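Local coordinates for protein type II 3-hydroxyacyl-CoA dehydrogenase (Thermus thermophilus, PDB 1UAY) that probably oxidises 3-hydroxyacyl-CoA to 3-ketoacyl-CoA with a nicotinamide cofactor in fatty acid beta-oxidation, as a short-chain dehydrogenase with a Rossmann fold, at residues 93-96 / 97-101; 105-108 / 109-113; 146-149 / 150-154. One frame throughout, in Å; residues are numbered along the deposited sequence.

Contact 1: residues 93-96 / 97-101; sequences SFRR and VLEVN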
ATOM      1  N   SER A  93       9.168 -17.259 -21.153  1.00 10.95           N
ATOM      2  CA  SER A  93       8.833 -15.850 -21.333  1.00 10.30           C
ATOM      3  C   SER A  93       8.754 -15.166 -19.969  1.00  9.79           C
ATOM      4  O   SER A  93       9.179 -14.021 -19.820  1.00 10.41           O
ATOM      5  CB  SER A  93       7.508 -15.693 -22.085  1.00 10.38           C
ATOM      6  OG  SER A  93       6.457 -16.368 -21.424  1.00 12.16           O
ATOM      7  N   PHE A  94       8.220 -15.875 -18.977  1.00  9.45           N
ATOM      8  CA  PHE A  94       8.113 -15.340 -17.624  1.00  9.05           C
ATOM      9  C   PHE A  94       9.523 -15.128 -17.073  1.00  9.13           C
ATOM     10  O   PHE A  94       9.836 -14.069 -16.528  1.00  8.40           O
ATOM     11  CB  PHE A  94       7.355 -16.322 -16.723  1.00  8.80           C
ATOM     12  CG  PHE A  94       7.170 -15.838 -15.309  1.00 10.13           C
ATOM     13  CD1 PHE A  94       6.126 -14.976 -14.982  1.00 11.80           C
ATOM     14  CD2 PHE A  94       8.041 -16.243 -14.303  1.00 12.48           C
ATOM     15  CE1 PHE A  94       5.951 -14.528 -13.667  1.00 11.80           C
ATOM     16  CE2 PHE A  94       7.876 -15.801 -12.993  1.00 12.00           C
ATOM     17  CZ  PHE A  94       6.829 -14.943 -12.675  1.00 12.14           C
ATOM     18  N   ARG A  95      10.374 -16.136 -17.228  1.00  9.10           N
ATOM     19  CA  ARG A  95      11.745 -16.049 -16.736  1.00  9.15           C
ATOM     20  C   ARG A  95      12.508 -14.885 -17.367  1.00  9.42           C
ATOM     21  O   ARG A  95      13.242 -14.177 -16.677  1.00 10.02           O
ATOM     22  CB  ARG A  95      12.494 -17.364 -16.991  1.00 10.56           C
ATOM     23  CG  ARG A  95      13.928 -17.350 -16.477  1.00 13.19           C
ATOM     24  CD  ARG A  95      14.656 -18.665 -16.720  1.00 15.70           C
ATOM     25  NE  ARG A  95      14.157 -19.752 -15.881  1.00 18.93           N
ATOM     26  CZ  ARG A  95      13.470 -20.796 -16.332  1.00 20.32           C
ATOM     27  NH1 ARG A  95      13.194 -20.906 -17.623  1.00 22.02           N
ATOM     28  NH2 ARG A  95      13.065 -21.736 -15.489  1.00 22.45           N
ATOM     29  N   ARG A  96      12.333 -14.682 -18.671  1.00  8.75           N
ATOM     30  CA  ARG A  96      13.022 -13.601 -19.370  1.00 10.00           C
ATOM     31  C   ARG A  96      12.657 -12.231 -18.813  1.00  8.86           C
ATOM     32  O   ARG A  96      13.528 -11.384 -18.601  1.00  8.82           O
ATOM     33  CB  ARG A  96      12.706 -13.645 -20.868  1.00 12.48           C
ATOM     34  CG  ARG A  96      13.347 -12.520 -21.667  1.00 18.96           C
ATOM     35  CD  ARG A  96      14.864 -12.528 -21.531  1.00 22.09           C
ATOM     36  NE  ARG A  96      15.493 -11.444 -22.285  1.00 27.41           N
ATOM     37  CZ  ARG A  96      16.803 -11.223 -22.326  1.00 27.34           C
ATOM     38  NH1 ARG A  96      17.632 -12.011 -21.655  1.00 29.32           N
ATOM     39  NH2 ARG A  96      17.289 -10.215 -23.037  1.00 29.90           N
ATOM     40  N   VAL A  97      11.367 -12.007 -18.580  1.00  7.70           N
ATOM     41  CA  VAL A  97      10.926 -10.732 -18.041  1.00  8.35           C
ATOM     42  C   VAL A  97      11.537 -10.504 -16.658  1.00  8.03           C
ATOM     43  O   VAL A  97      11.983  -9.397 -16.350  1.00  8.63           O
ATOM     44  CB  VAL A  97       9.387 -10.665 -17.959  1.00  8.32           C
ATOM     45  CG1 VAL A  97       8.956  -9.358 -17.319  1.00  9.33           C
ATOM     46  CG2 VAL A  97       8.797 -10.774 -19.357  1.00  9.17           C
ATOM     47  N   LEU A  98      11.570 -11.545 -15.828  1.00  6.78           N
ATOM     48  CA  LEU A  98      12.155 -11.424 -14.494  1.00  7.56           C
ATOM     49  C   LEU A  98      13.647 -11.150 -14.599  1.00  7.81           C
ATOM     50  O   LEU A  98      14.192 -10.322 -13.869  1.00  7.88           O
ATOM     51  CB  LEU A  98      11.956 -12.707 -13.680  1.00  9.40           C
ATOM     52  CG  LEU A  98      10.578 -13.072 -13.126  1.00 13.01           C
ATOM     53  CD1 LEU A  98      10.743 -14.234 -12.151  1.00 13.92           C
ATOM     54  CD2 LEU A  98       9.955 -11.882 -12.415  1.00 16.03           C
ATOM     55  N   GLU A  99      14.308 -11.853 -15.509  1.00  7.65           N
ATOM     56  CA  GLU A  99      15.753 -11.702 -15.686  1.00  8.67           C
ATOM     57  C   GLU A  99      16.138 -10.261 -16.042  1.00  8.07           C
ATOM     58  O   GLU A  99      17.015  -9.663 -15.432  1.00  7.90           O
ATOM     59  CB  GLU A  99      16.247 -12.672 -16.771  1.00 11.30           C
ATOM     60  CG  GLU A  99      16.398 -14.101 -16.327  0.50 14.18           C
ATOM     61  CD  GLU A  99      17.543 -14.234 -15.341  0.50 17.56           C
ATOM     62  OE1 GLU A  99      18.675 -13.920 -15.694  0.50 19.53           O
ATOM     63  OE2 GLU A  99      17.298 -14.698 -14.230  0.50 18.14           O
ATOM     64  N   VAL A 100      15.483  -9.681 -17.038  1.00  7.75           N
ATOM     65  CA  VAL A 100      15.819  -8.323 -17.446  1.00  7.43           C
ATOM     66  C   VAL A 100      15.365  -7.233 -16.477  1.00  7.34           C
ATOM     67  O   VAL A 100      16.166  -6.404 -16.041  1.00  8.26           O
ATOM     68  CB  VAL A 100      15.225  -7.998 -18.839  1.00  8.44           C
ATOM     69  CG1 VAL A 100      15.605  -6.582 -19.246  1.00 10.15           C
ATOM     70  CG2 VAL A 100      15.722  -9.006 -19.873  1.00  9.90           C
ATOM     71  N   ASN A 101      14.083  -7.247 -16.128  1.00  6.78           N
ATOM     72  CA  ASN A 101      13.514  -6.219 -15.261  1.00  6.89           C
ATOM     73  C   ASN A 101      13.898  -6.272 -13.794  1.00  7.40           C
ATOM     74  O   ASN A 101      14.113  -5.233 -13.169  1.00  9.27           O
ATOM     75  CB  ASN A 101      11.986  -6.239 -15.355  1.00  6.62           C
ATOM     76  CG  ASN A 101      11.481  -5.926 -16.743  1.00  7.73           C
ATOM     77  OD1 ASN A 101      12.243  -5.509 -17.616  1.00  8.37           O
ATOM     78  ND2 ASN A 101      10.183  -6.112 -16.953  1.00  7.99           N
TER
HETATM   79  O   HOH W   1      14.650 -15.121 -14.093  1.00 29.10           O
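Phe94 and Leu98, one turn apart on helix 91-116, make the apolar contact here: the methyl CD1 of Leu98 comes within 3.4 Å of ring atom CE2 of Phe94, meeting the ring obliquely. Phe94 stacks on Phe106 of the second subunit and Leu98 packs on its Leu102, which puts both residues at the interface.

Val100 CG2 lies over the middle of one face of the Arg96 guanidinium, 3.4 Å from Arg96 NE; the bend at chi2 (59°) folds the arginine along the helix to reach it. The side chain of Val100 also touches the bound adenosine.

Polar links run mostly through the backbone, with Val97 N bonded to Ser93 O, Leu98 N to Phe94 O, Glu99 N to Arg95 O (2.8 Å) and Val100 N to Arg96 O. In one of two conformers of Glu99, a water donates to both Arg95 O and Glu99 OE2.

In that conformer Arg95 NE and Glu99 OE2 stay 6.2 Å apart, though the side chains run side by side. Arg95 NE pairs with Glu99 of the second subunit and NH1 with Glu92 of its own chain, consistent with a charge shared between helix and interface.

Contact 2: residues 105-108 / 109-113; sequences TFNV and LRLAA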
ATOM      1  N   THR A 105      18.004  -5.141 -12.725  1.00  7.06           N
ATOM      2  CA  THR A 105      17.997  -4.003 -11.814  1.00  7.25           C
ATOM      3  C   THR A 105      18.836  -4.304 -10.574  1.00  6.79           C
ATOM      4  O   THR A 105      19.580  -3.446 -10.099  1.00  6.65           O
ATOM      5  CB  THR A 105      16.554  -3.642 -11.412  1.00  7.98           C
ATOM      6  OG1 THR A 105      15.885  -3.073 -12.544  1.00 11.97           O
ATOM      7  CG2 THR A 105      16.536  -2.648 -10.270  1.00  7.43           C
ATOM      8  N   PHE A 106      18.730  -5.526 -10.058  1.00  6.59           N
ATOM      9  CA  PHE A 106      19.506  -5.912  -8.884  1.00  6.86           C
ATOM     10  C   PHE A 106      20.991  -5.953  -9.238  1.00  6.75           C
ATOM     11  O   PHE A 106      21.848  -5.555  -8.444  1.00  6.99           O
ATOM     12  CB  PHE A 106      19.081  -7.291  -8.380  1.00  7.22           C
ATOM     13  CG  PHE A 106      19.848  -7.747  -7.170  1.00  7.35           C
ATOM     14  CD1 PHE A 106      19.616  -7.161  -5.931  1.00  9.27           C
ATOM     15  CD2 PHE A 106      20.821  -8.739  -7.272  1.00  8.73           C
ATOM     16  CE1 PHE A 106      20.344  -7.554  -4.808  1.00 11.81           C
ATOM     17  CE2 PHE A 106      21.554  -9.137  -6.152  1.00  9.31           C
ATOM     18  CZ  PHE A 106      21.313  -8.541  -4.921  1.00 10.47           C
ATOM     19  N   ASN A 107      21.286  -6.434 -10.441  1.00  6.84           N
ATOM     20  CA  ASN A 107      22.662  -6.540 -10.908  1.00  7.72           C
ATOM     21  C   ASN A 107      23.298  -5.152 -10.966  1.00  6.76           C
ATOM     22  O   ASN A 107      24.419  -4.950 -10.498  1.00  7.70           O
ATOM     23  CB  ASN A 107      22.674  -7.215 -12.288  1.00  7.29           C
ATOM     24  CG  ASN A 107      24.025  -7.797 -12.646  1.00  9.26           C
ATOM     25  OD1 ASN A 107      24.786  -8.219 -11.775  1.00  9.88           O
ATOM     26  ND2 ASN A 107      24.321  -7.844 -13.940  1.00 11.64           N
ATOM     27  N   VAL A 108      22.578  -4.188 -11.524  1.00  6.28           N
ATOM     28  CA  VAL A 108      23.088  -2.828 -11.619  1.00  7.77           C
ATOM     29  C   VAL A 108      23.259  -2.223 -10.224  1.00  8.31           C
ATOM     30  O   VAL A 108      24.266  -1.576  -9.932  1.00  8.76           O
ATOM     31  CB  VAL A 108      22.133  -1.952 -12.461  1.00  6.93           C
ATOM     32  CG1 VAL A 108      22.525  -0.482 -12.364  1.00  9.54           C
ATOM     33  CG2 VAL A 108      22.166  -2.418 -13.912  1.00  9.63           C
ATOM     34  N   LEU A 109      22.283  -2.454  -9.355  1.00  6.63           N
ATOM     35  CA  LEU A 109      22.344  -1.908  -8.008  1.00  7.57           C
ATOM     36  C   LEU A 109      23.532  -2.419  -7.197  1.00  6.91           C
ATOM     37  O   LEU A 109      24.275  -1.627  -6.610  1.00  7.20           O
ATOM     38  CB  LEU A 109      21.036  -2.201  -7.270  1.00  8.73           C
ATOM     39  CG  LEU A 109      20.895  -1.599  -5.869  1.00 11.81           C
ATOM     40  CD1 LEU A 109      19.441  -1.225  -5.622  1.00 13.77           C
ATOM     41  CD2 LEU A 109      21.398  -2.580  -4.829  1.00 13.47           C
ATOM     42  N   ARG A 110      23.726  -3.735  -7.167  1.00  6.55           N
ATOM     43  CA  ARG A 110      24.824  -4.307  -6.388  1.00  6.45           C
ATOM     44  C   ARG A 110      26.202  -3.907  -6.916  1.00  6.38           C
ATOM     45  O   ARG A 110      27.111  -3.617  -6.134  1.00  6.91           O
ATOM     46  CB  ARG A 110      24.710  -5.840  -6.348  1.00  7.12           C
ATOM     47  CG  ARG A 110      25.131  -6.523  -7.636  1.00  7.59           C
ATOM     48  CD  ARG A 110      24.821  -8.019  -7.680  1.00  7.97           C
ATOM     49  NE  ARG A 110      25.324  -8.573  -8.936  1.00  8.77           N
ATOM     50  CZ  ARG A 110      26.449  -9.271  -9.062  1.00  9.48           C
ATOM     51  NH1 ARG A 110      27.204  -9.538  -8.005  1.00  9.78           N
ATOM     52  NH2 ARG A 110      26.849  -9.654 -10.267  1.00 11.06           N
ATOM     53  N   LEU A 111      26.353  -3.881  -8.237  1.00  6.11           N
ATOM     54  CA  LEU A 111      27.633  -3.544  -8.847  1.00  6.58           C
ATOM     55  C   LEU A 111      27.962  -2.061  -8.746  1.00  6.93           C
ATOM     56  O   LEU A 111      29.103  -1.690  -8.455  1.00  7.47           O
ATOM     57  CB  LEU A 111      27.650  -4.009 -10.308  1.00  6.65           C
ATOM     58  CG  LEU A 111      27.583  -5.533 -10.462  1.00  5.32           C
ATOM     59  CD1 LEU A 111      27.474  -5.901 -11.928  1.00  8.81           C
ATOM     60  CD2 LEU A 111      28.818  -6.176  -9.839  1.00  7.67           C
ATOM     61  N   ALA A 112      26.970  -1.206  -8.970  1.00  6.87           N
ATOM     62  CA  ALA A 112      27.204   0.228  -8.869  1.00  7.19           C
ATOM     63  C   ALA A 112      27.478   0.592  -7.410  1.00  6.86           C
ATOM     64  O   ALA A 112      28.415   1.332  -7.112  1.00  8.09           O
ATOM     65  CB  ALA A 112      25.993   1.002  -9.391  1.00  7.65           C
ATOM     66  N   ALA A 113      26.672   0.064  -6.495  1.00  7.16           N
ATOM     67  CA  ALA A 113      26.861   0.371  -5.081  1.00  7.30           C
ATOM     68  C   ALA A 113      28.248  -0.042  -4.589  1.00  7.12           C
ATOM     69  O   ALA A 113      28.906   0.719  -3.877  1.00  7.41           O
ATOM     70  CB  ALA A 113      25.778  -0.302  -4.246  1.00  7.28           C
TER
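Leu109 starts the second half of this stretch by donating its backbone N-H to Thr105 O (3.0 Å), and its CB lies close to that oxygen. Its side chain goes on to strand 128-133, while the Thr105 hydroxyl bonds back to Asn101 O.

Arg110 does most of the side-chain work. Its CG sits between the backbone N and the carbonyl carbon (chi1 76°), and from there the chain runs extended to NE, which brings the guanidinium back beside Asn107. NE and NH2 both donate to Asn107 OD1, each at 2.9 Å, with N-H...O angles of 147° and 144°; amide and guanidinium are nearly coplanar, so this side-on grip keeps the guanidinium in the amide plane. On the way, Arg110 CD passes 3.8 Å from Phe106 CE2. NH2 also salt-bridges Glu51, and NH1 bonds to His89 O of the second subunit.

Helix 91-116 packs here against the parallel sheet of the Rossmann fold on one side and the second subunit on another. The Asn107 amide is fixed at its other end by ND2 bonding to Val48 O.

Leu111 places CD1 3.6 Å from Asn107 OD1 and CD2 3.9 Å above one guanidinium face of Arg110; its N-H goes to Asn107 O. Ala112 N bonds to Val108 O, its CB 3.1 Å from that oxygen, and Val108 and Ala112 both face strand 67-72.

Contact 3: residues 146-149 / 150-154; sequences AAYA and ASKGG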
ATOM      1  N   ALA A 146       0.862 -10.551 -15.864  1.00  8.54           N
ATOM      2  CA  ALA A 146       1.382 -11.270 -14.708  1.00  7.57           C
ATOM      3  C   ALA A 146       2.907 -11.246 -14.601  1.00  7.40           C
ATOM      4  O   ALA A 146       3.452 -10.944 -13.537  1.00  8.11           O
ATOM      5  CB  ALA A 146       0.880 -12.707 -14.723  1.00  9.21           C
ATOM      6  N   ALA A 147       3.595 -11.567 -15.692  1.00  7.20           N
ATOM      7  CA  ALA A 147       5.056 -11.582 -15.688  1.00  7.08           C
ATOM      8  C   ALA A 147       5.632 -10.195 -15.426  1.00  7.24           C
ATOM      9  O   ALA A 147       6.499 -10.016 -14.569  1.00  7.58           O
ATOM     10  CB  ALA A 147       5.581 -12.116 -17.019  1.00  7.59           C
ATOM     11  N   TYR A 148       5.149  -9.213 -16.179  1.00  7.25           N
ATOM     12  CA  TYR A 148       5.613  -7.844 -16.034  1.00  6.38           C
ATOM     13  C   TYR A 148       5.363  -7.327 -14.615  1.00  6.42           C
ATOM     14  O   TYR A 148       6.262  -6.773 -13.980  1.00  5.82           O
ATOM     15  CB  TYR A 148       4.894  -6.956 -17.049  1.00  6.97           C
ATOM     16  CG  TYR A 148       5.408  -5.540 -17.106  1.00  7.77           C
ATOM     17  CD1 TYR A 148       6.632  -5.243 -17.703  1.00  9.53           C
ATOM     18  CD2 TYR A 148       4.663  -4.493 -16.570  1.00  9.78           C
ATOM     19  CE1 TYR A 148       7.100  -3.929 -17.768  1.00 10.51           C
ATOM     20  CE2 TYR A 148       5.119  -3.181 -16.627  1.00 11.15           C
ATOM     21  CZ  TYR A 148       6.334  -2.905 -17.227  1.00 12.32           C
ATOM     22  OH  TYR A 148       6.766  -1.600 -17.293  1.00 13.58           O
ATOM     23  N   ALA A 149       4.141  -7.509 -14.125  1.00  6.04           N
ATOM     24  CA  ALA A 149       3.778  -7.062 -12.783  1.00  6.38           C
ATOM     25  C   ALA A 149       4.671  -7.699 -11.722  1.00  6.87           C
ATOM     26  O   ALA A 149       5.144  -7.019 -10.807  1.00  7.17           O
ATOM     27  CB  ALA A 149       2.315  -7.392 -12.502  1.00  6.69           C
ATOM     28  N   ALA A 150       4.906  -9.001 -11.841  1.00  6.87           N
ATOM     29  CA  ALA A 150       5.741  -9.704 -10.876  1.00  6.60           C
ATOM     30  C   ALA A 150       7.150  -9.126 -10.865  1.00  6.07           C
ATOM     31  O   ALA A 150       7.721  -8.888  -9.799  1.00  7.41           O
ATOM     32  CB  ALA A 150       5.790 -11.191 -11.207  1.00  7.05           C
ATOM     33  N   SER A 151       7.710  -8.890 -12.047  1.00  6.09           N
ATOM     34  CA  SER A 151       9.063  -8.354 -12.119  1.00  6.14           C
ATOM     35  C   SER A 151       9.153  -6.967 -11.489  1.00  6.61           C
ATOM     36  O   SER A 151      10.109  -6.666 -10.775  1.00  7.34           O
ATOM     37  CB  SER A 151       9.554  -8.314 -13.575  1.00  6.41           C
ATOM     38  OG  SER A 151       8.946  -7.274 -14.324  1.00  6.84           O
ATOM     39  N   LYS A 152       8.148  -6.131 -11.734  1.00  6.70           N
ATOM     40  CA  LYS A 152       8.146  -4.779 -11.192  1.00  7.18           C
ATOM     41  C   LYS A 152       7.840  -4.773  -9.696  1.00  6.83           C
ATOM     42  O   LYS A 152       8.312  -3.902  -8.966  1.00  6.81           O
ATOM     43  CB  LYS A 152       7.155  -3.915 -11.972  1.00  7.59           C
ATOM     44  CG  LYS A 152       7.514  -3.788 -13.451  1.00 10.36           C
ATOM     45  CD  LYS A 152       8.908  -3.199 -13.631  1.00 10.47           C
ATOM     46  CE  LYS A 152       9.211  -2.908 -15.094  1.00 12.81           C
ATOM     47  NZ  LYS A 152      10.461  -2.110 -15.251  1.00 15.60           N
ATOM     48  N   GLY A 153       7.062  -5.749  -9.240  1.00  6.83           N
ATOM     49  CA  GLY A 153       6.765  -5.849  -7.821  1.00  7.20           C
ATOM     50  C   GLY A 153       8.048  -6.181  -7.074  1.00  6.92           C
ATOM     51  O   GLY A 153       8.247  -5.764  -5.927  1.00  7.28           O
ATOM     52  N   GLY A 154       8.923  -6.945  -7.721  1.00  6.48           N
ATOM     53  CA  GLY A 154      10.190  -7.296  -7.106  1.00  6.10           C
ATOM     54  C   GLY A 154      11.052  -6.056  -6.957  1.00  6.47           C
ATOM     55  O   GLY A 154      11.722  -5.874  -5.940  1.00  6.68           O
TER
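Tyr148 has its ring anti to the backbone N (chi1 -173°), while Lys152 CG lies beside the backbone N and the chain bends at chi2 (-58°), which brings the lysine across the tyrosine ring. Lys152 CG stands over one face of the Tyr148 ring, 4.1 Å from the centroid and 14° off the normal, a CH-pi contact. Further out, Lys152 CE lies 3.5 Å from Tyr148 OH, and NZ carries on to bond Thr133 O.

A tyrosine and a lysine four residues apart on one helix form the YxxxK signature of short-chain dehydrogenases, in which the tyrosine is usually the catalytic acid-base; the side chain of Lys152 is about 7 Å from the bound adenosine, consistent with a place near the cofactor site.

In the backbone, Tyr148 O accepts twice, from Lys152 N at 3.0 Å and from Ser151 OG at 2.8 Å. The serine hydroxyl is probably also bonded to Asn101 ND2 of helix 91-116.

Regular helical bonds join Ala150 N to Ala146 O, Ser151 N to Ala147 O and Gly153 N to Ala149 O. The alanines meet neighbours: Ala147 rests on Phe94 and Leu78, Ala146 on Leu158 of the second subunit, and Ala149 on its Pro161.

How the contacts relate
Contacts 1 and 2 lie in series on helix 91-116, their centres about 17 Å apart, and differ in burial: contact 1 is partly buried and contact 2 wholly so. Contact 3, also buried, sits on the neighbouring helix 146-166, and its centre is about 9 Å from that of contact 1. These two touch directly, Val97 and Leu98 packing on Ser151, whereas contacts 2 and 3 do not touch. All three reach the second subunit. Phe94 of contact 1 stacks on Phe106 of contact 2 in the other subunit, so these two meet across the interface, with charged and arginine bonds added; contact 3 adds apolar packing, and alone holds the family's tyrosine-lysine pair.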